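Local coordinates for high-potential iron-sulfur protein (Rhodoferax fermentans, PDB 1HLQ) that carries electrons through a high-potential [4Fe-4S] cluster, serving photosynthetic electron transfer to the oxidized cytochrome bc1 complex, at residues 11-21 with 57-68. Sequence-based numbering, arbitrary orientation.
Sequences NAKSLGYVADT and FAGKEVVAKGWC. With SF4 (iron/sulfur cluster), chain G.
The rings of Y17 and F57 meet obliquely, planes 53° apart, and both touch sulfide S2 of the [4Fe-4S] cluster, forming part of the apolar cage that encloses it in the HiPIP fold. The edge of F57 is turned to the first turn of the helix, where A12 CA lies 3.6 Å from CE2 and N11 OD1 also approaches, the amide of N11 standing steeply to the ring, while L15 CD1 packs obliquely against CZ. This flat, apolar side chain packs between helix and cluster, consistent with a place beside the sulfide. At the edge of the Y17 ring lie C68 CB and, at the far end, the backbone N of V63; V62 CG1 comes in obliquely, 3.8 Å from Y17 CE1. With CG trans to the backbone N (chi1 173°), the tyrosine ring runs past S2 and its hydroxyl accepts a nearly straight hydrogen bond from V63 N (3.1 Å, 172°), satisfying a buried polar tip. A leucine at Y17 would probably leave that V63 N-H without its acceptor and open a gap against V62. G16, whose positive phi a residue without a side chain adopts readily, closes the helix in a Schellman motif and sends the chain toward W67. There V18 and W67 form a single antiparallel, hydrogen-bonded bridge, V18 N to W67 O at 2.9 Å and W67 N to V18 O at 3.0 Å. The indole presents its edge to G16 O, while its NE1 bonds to Q36 beyond the contact. Farther along, T21 N donates to K65 O, and T21 OG1, itself bonded to Q36 O, rests against W67 CB. Next after W67, C68, one of the four cysteine ligands, supplies the thiolate usual in such clusters, its SG binding iron FE4 at 2.3 Å.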
loop_
_atom_site.group_PDB
_atom_site.type_symbol
_atom_site.label_atom_id
_atom_site.label_comp_id
_atom_site.label_asym_id
_atom_site.label_seq_id
_atom_site.Cartn_x
_atom_site.Cartn_y
_atom_site.Cartn_z
ATOM N N ASN A 11 2.152 -7.222 -4.889
ATOM C CA ASN A 11 2.356 -5.895 -4.318
ATOM C C ASN A 11 3.816 -5.478 -4.416
ATOM O O ASN A 11 4.108 -4.298 -4.604
ATOM C CB ASN A 11 1.783 -5.775 -2.924
ATOM C CG ASN A 11 2.268 -6.740 -1.882
ATOM O OD1 ASN A 11 3.147 -7.571 -2.140
ATOM N ND2 ASN A 11 1.679 -6.669 -0.695
ATOM N N ALA A 12 4.721 -6.446 -4.324
ATOM C CA ALA A 12 6.147 -6.150 -4.477
ATOM C C ALA A 12 6.430 -5.698 -5.905
ATOM O O ALA A 12 7.085 -4.668 -6.144
ATOM C CB ALA A 12 6.948 -7.399 -4.132
ATOM N N LYS A 13 5.938 -6.428 -6.907
ATOM C CA LYS A 13 6.160 -6.078 -8.301
ATOM C C LYS A 13 5.595 -4.687 -8.619
ATOM O O LYS A 13 6.190 -3.877 -9.338
ATOM C CB LYS A 13 5.560 -7.098 -9.270
ATOM C CG LYS A 13 6.273 -8.446 -9.266
ATOM C CD LYS A 13 5.684 -9.317 -10.376
ATOM C CE LYS A 13 6.456 -10.605 -10.567
ATOM N NZ LYS A 13 5.708 -11.581 -11.411
ATOM N N SER A 14 4.451 -4.343 -8.039
ATOM C CA SER A 14 3.838 -3.031 -8.266
ATOM C C SER A 14 4.740 -1.897 -7.791
ATOM O O SER A 14 4.660 -0.800 -8.356
ATOM C CB SER A 14 2.482 -3.005 -7.564
ATOM O OG SER A 14 1.757 -1.832 -7.896
ATOM N N LEU A 15 5.548 -2.139 -6.769
ATOM C CA LEU A 15 6.433 -1.133 -6.214
ATOM C C LEU A 15 7.894 -1.329 -6.579
ATOM O O LEU A 15 8.786 -0.661 -6.040
ATOM C CB LEU A 15 6.296 -1.115 -4.685
ATOM C CG LEU A 15 4.955 -0.609 -4.143
ATOM C CD1 LEU A 15 4.788 -0.916 -2.676
ATOM C CD2 LEU A 15 4.850 0.894 -4.381
ATOM N N GLY A 16 8.196 -2.258 -7.484
ATOM C CA GLY A 16 9.578 -2.541 -7.861
ATOM C C GLY A 16 10.427 -2.973 -6.679
ATOM O O GLY A 16 11.626 -2.698 -6.624
ATOM N N TYR A 17 9.830 -3.644 -5.685
ATOM C CA TYR A 17 10.589 -4.043 -4.513
ATOM C C TYR A 17 11.691 -5.042 -4.850
ATOM O O TYR A 17 11.494 -6.011 -5.576
ATOM C CB TYR A 17 9.658 -4.703 -3.477
ATOM C CG TYR A 17 10.410 -5.298 -2.303
ATOM C CD1 TYR A 17 10.810 -4.548 -1.212
ATOM C CD2 TYR A 17 10.703 -6.661 -2.284
ATOM C CE1 TYR A 17 11.542 -5.113 -0.182
ATOM C CE2 TYR A 17 11.422 -7.246 -1.260
ATOM C CZ TYR A 17 11.813 -6.469 -0.191
ATOM O OH TYR A 17 12.522 -7.019 0.857
ATOM N N VAL A 18 12.850 -4.790 -4.247
ATOM C CA VAL A 18 13.975 -5.715 -4.341
ATOM C C VAL A 18 14.482 -5.922 -2.918
ATOM O O VAL A 18 14.506 -5.007 -2.096
ATOM C CB VAL A 18 15.117 -5.269 -5.263
ATOM C CG1 VAL A 18 14.737 -5.433 -6.730
ATOM C CG2 VAL A 18 15.537 -3.852 -4.942
ATOM N N ALA A 19 14.976 -7.140 -2.643
ATOM C CA ALA A 19 15.535 -7.431 -1.347
ATOM C C ALA A 19 16.924 -6.829 -1.158
ATOM O O ALA A 19 17.373 -6.752 -0.016
ATOM C CB ALA A 19 15.611 -8.929 -1.090
ATOM N N ASP A 20 17.523 -6.337 -2.234
ATOM C CA ASP A 20 18.854 -5.733 -2.171
ATOM C C ASP A 20 18.814 -4.504 -3.079
ATOM O O ASP A 20 18.661 -4.639 -4.278
ATOM C CB ASP A 20 19.895 -6.719 -2.682
ATOM C CG ASP A 20 21.320 -6.216 -2.673
ATOM O OD1 ASP A 20 22.212 -7.092 -2.868
ATOM O OD2 ASP A 20 21.575 -5.006 -2.520
ATOM N N THR A 21 18.938 -3.330 -2.486
ATOM C CA THR A 21 18.896 -2.064 -3.206
ATOM C C THR A 21 19.889 -1.951 -4.349
ATOM O O THR A 21 19.628 -1.243 -5.333
ATOM C CB THR A 21 19.066 -0.902 -2.217
ATOM O OG1 THR A 21 18.720 0.299 -2.905
ATOM C CG2 THR A 21 20.489 -0.786 -1.715
ATOM N N PHE A 57 3.570 -3.803 3.178
ATOM C CA PHE A 57 3.665 -5.251 2.982
ATOM C C PHE A 57 3.133 -6.034 4.174
ATOM O O PHE A 57 3.831 -6.511 5.061
ATOM C CB PHE A 57 5.144 -5.619 2.702
ATOM C CG PHE A 57 5.601 -5.073 1.373
ATOM C CD1 PHE A 57 6.376 -3.911 1.302
ATOM C CD2 PHE A 57 5.232 -5.683 0.189
ATOM C CE1 PHE A 57 6.731 -3.408 0.065
ATOM C CE2 PHE A 57 5.603 -5.206 -1.050
ATOM C CZ PHE A 57 6.367 -4.034 -1.103
ATOM N N ALA A 58 1.812 -6.206 4.204
ATOM C CA ALA A 58 1.120 -6.909 5.267
ATOM C C ALA A 58 1.491 -8.386 5.342
ATOM O O ALA A 58 1.698 -9.053 4.344
ATOM C CB ALA A 58 -0.393 -6.804 5.062
ATOM N N GLY A 59 1.632 -8.849 6.569
ATOM C CA GLY A 59 1.875 -10.222 6.939
ATOM C C GLY A 59 3.277 -10.739 6.742
ATOM O O GLY A 59 3.597 -11.885 7.007
ATOM N N LYS A 60 4.141 -9.842 6.276
ATOM C CA LYS A 60 5.505 -10.182 5.896
ATOM C C LYS A 60 6.511 -9.187 6.450
ATOM O O LYS A 60 6.194 -8.313 7.244
ATOM C CB LYS A 60 5.573 -10.243 4.368
ATOM C CG LYS A 60 4.689 -11.271 3.707
ATOM C CD LYS A 60 5.050 -11.720 2.325
ATOM C CE LYS A 60 4.051 -12.715 1.757
ATOM N NZ LYS A 60 4.529 -13.384 0.522
ATOM N N GLU A 61 7.773 -9.417 6.104
ATOM C CA GLU A 61 8.859 -8.530 6.484
ATOM C C GLU A 61 9.686 -8.242 5.229
ATOM O O GLU A 61 9.697 -9.031 4.287
ATOM C CB GLU A 61 9.761 -9.121 7.573
ATOM C CG GLU A 61 9.065 -9.097 8.930
ATOM C CD GLU A 61 9.863 -9.571 10.107
ATOM O OE1 GLU A 61 9.374 -9.361 11.237
ATOM O OE2 GLU A 61 10.934 -10.169 9.939
ATOM N N VAL A 62 10.318 -7.066 5.245
ATOM C CA VAL A 62 11.215 -6.684 4.159
ATOM C C VAL A 62 12.656 -6.786 4.651
ATOM O O VAL A 62 12.889 -6.800 5.865
ATOM C CB VAL A 62 10.935 -5.259 3.644
ATOM C CG1 VAL A 62 9.549 -5.200 2.995
ATOM C CG2 VAL A 62 11.070 -4.204 4.736
ATOM N N VAL A 63 13.602 -6.871 3.739
ATOM C CA VAL A 63 15.025 -6.938 4.085
ATOM C C VAL A 63 15.528 -5.507 4.205
ATOM O O VAL A 63 15.277 -4.668 3.319
ATOM C CB VAL A 63 15.802 -7.732 3.034
ATOM C CG1 VAL A 63 17.299 -7.739 3.307
ATOM C CG2 VAL A 63 15.278 -9.166 3.041
ATOM N N ALA A 64 16.291 -5.190 5.254
ATOM C CA ALA A 64 16.750 -3.839 5.534
ATOM C C ALA A 64 17.610 -3.234 4.438
ATOM O O ALA A 64 17.598 -2.007 4.206
ATOM C CB ALA A 64 17.465 -3.824 6.869
ATOM N N LYS A 65 18.315 -4.079 3.721
ATOM C CA LYS A 65 19.153 -3.798 2.584
ATOM C C LYS A 65 18.345 -3.527 1.321
ATOM O O LYS A 65 18.888 -3.162 0.279
ATOM C CB LYS A 65 19.965 -5.065 2.209
ATOM C CG LYS A 65 21.180 -5.355 3.046
ATOM C CD LYS A 65 21.871 -6.643 2.628
ATOM C CE LYS A 65 22.339 -6.613 1.186
ATOM N NZ LYS A 65 23.415 -7.621 0.982
ATOM N N GLY A 66 17.037 -3.795 1.370
ATOM C CA GLY A 66 16.131 -3.717 0.258
ATOM C C GLY A 66 15.685 -2.321 -0.139
ATOM O O GLY A 66 16.181 -1.323 0.364
ATOM N N TRP A 67 14.733 -2.246 -1.064
ATOM C CA TRP A 67 14.249 -0.982 -1.597
ATOM C C TRP A 67 12.951 -1.205 -2.364
ATOM O O TRP A 67 12.718 -2.254 -2.941
ATOM C CB TRP A 67 15.290 -0.445 -2.606
ATOM C CG TRP A 67 14.954 0.878 -3.224
ATOM C CD1 TRP A 67 15.276 2.108 -2.736
ATOM C CD2 TRP A 67 14.244 1.112 -4.439
ATOM N NE1 TRP A 67 14.798 3.108 -3.556
ATOM C CE2 TRP A 67 14.160 2.515 -4.618
ATOM C CE3 TRP A 67 13.659 0.285 -5.406
ATOM C CZ2 TRP A 67 13.518 3.095 -5.709
ATOM C CZ3 TRP A 67 13.016 0.864 -6.486
ATOM C CH2 TRP A 67 12.962 2.252 -6.632
ATOM N N CYS A 68 12.126 -0.164 -2.368
ATOM C CA CYS A 68 10.956 -0.147 -3.238
ATOM C C CYS A 68 10.731 1.307 -3.657
ATOM O O CYS A 68 11.354 2.228 -3.130
ATOM C CB CYS A 68 9.702 -0.788 -2.683
ATOM S SG CYS A 68 8.701 0.340 -1.688
HETATM FE FE1 SF4 G . 11.499 -0.662 2.117
HETATM FE FE2 SF4 G . 10.436 1.835 2.520
HETATM FE FE3 SF4 G . 8.896 -0.371 2.780
HETATM FE FE4 SF4 G . 9.772 0.392 0.340
HETATM S S1 SF4 G . 8.365 1.625 1.689
HETATM S S2 SF4 G . 9.816 -1.791 1.164
HETATM S S3 SF4 G . 11.865 1.233 0.799
HETATM S S4 SF4 G . 10.668 0.118 4.125
HETATM O O HOH W 1 2.492 -8.244 1.705
HETATM O O HOH W 2 24.820 -6.671 -2.075
#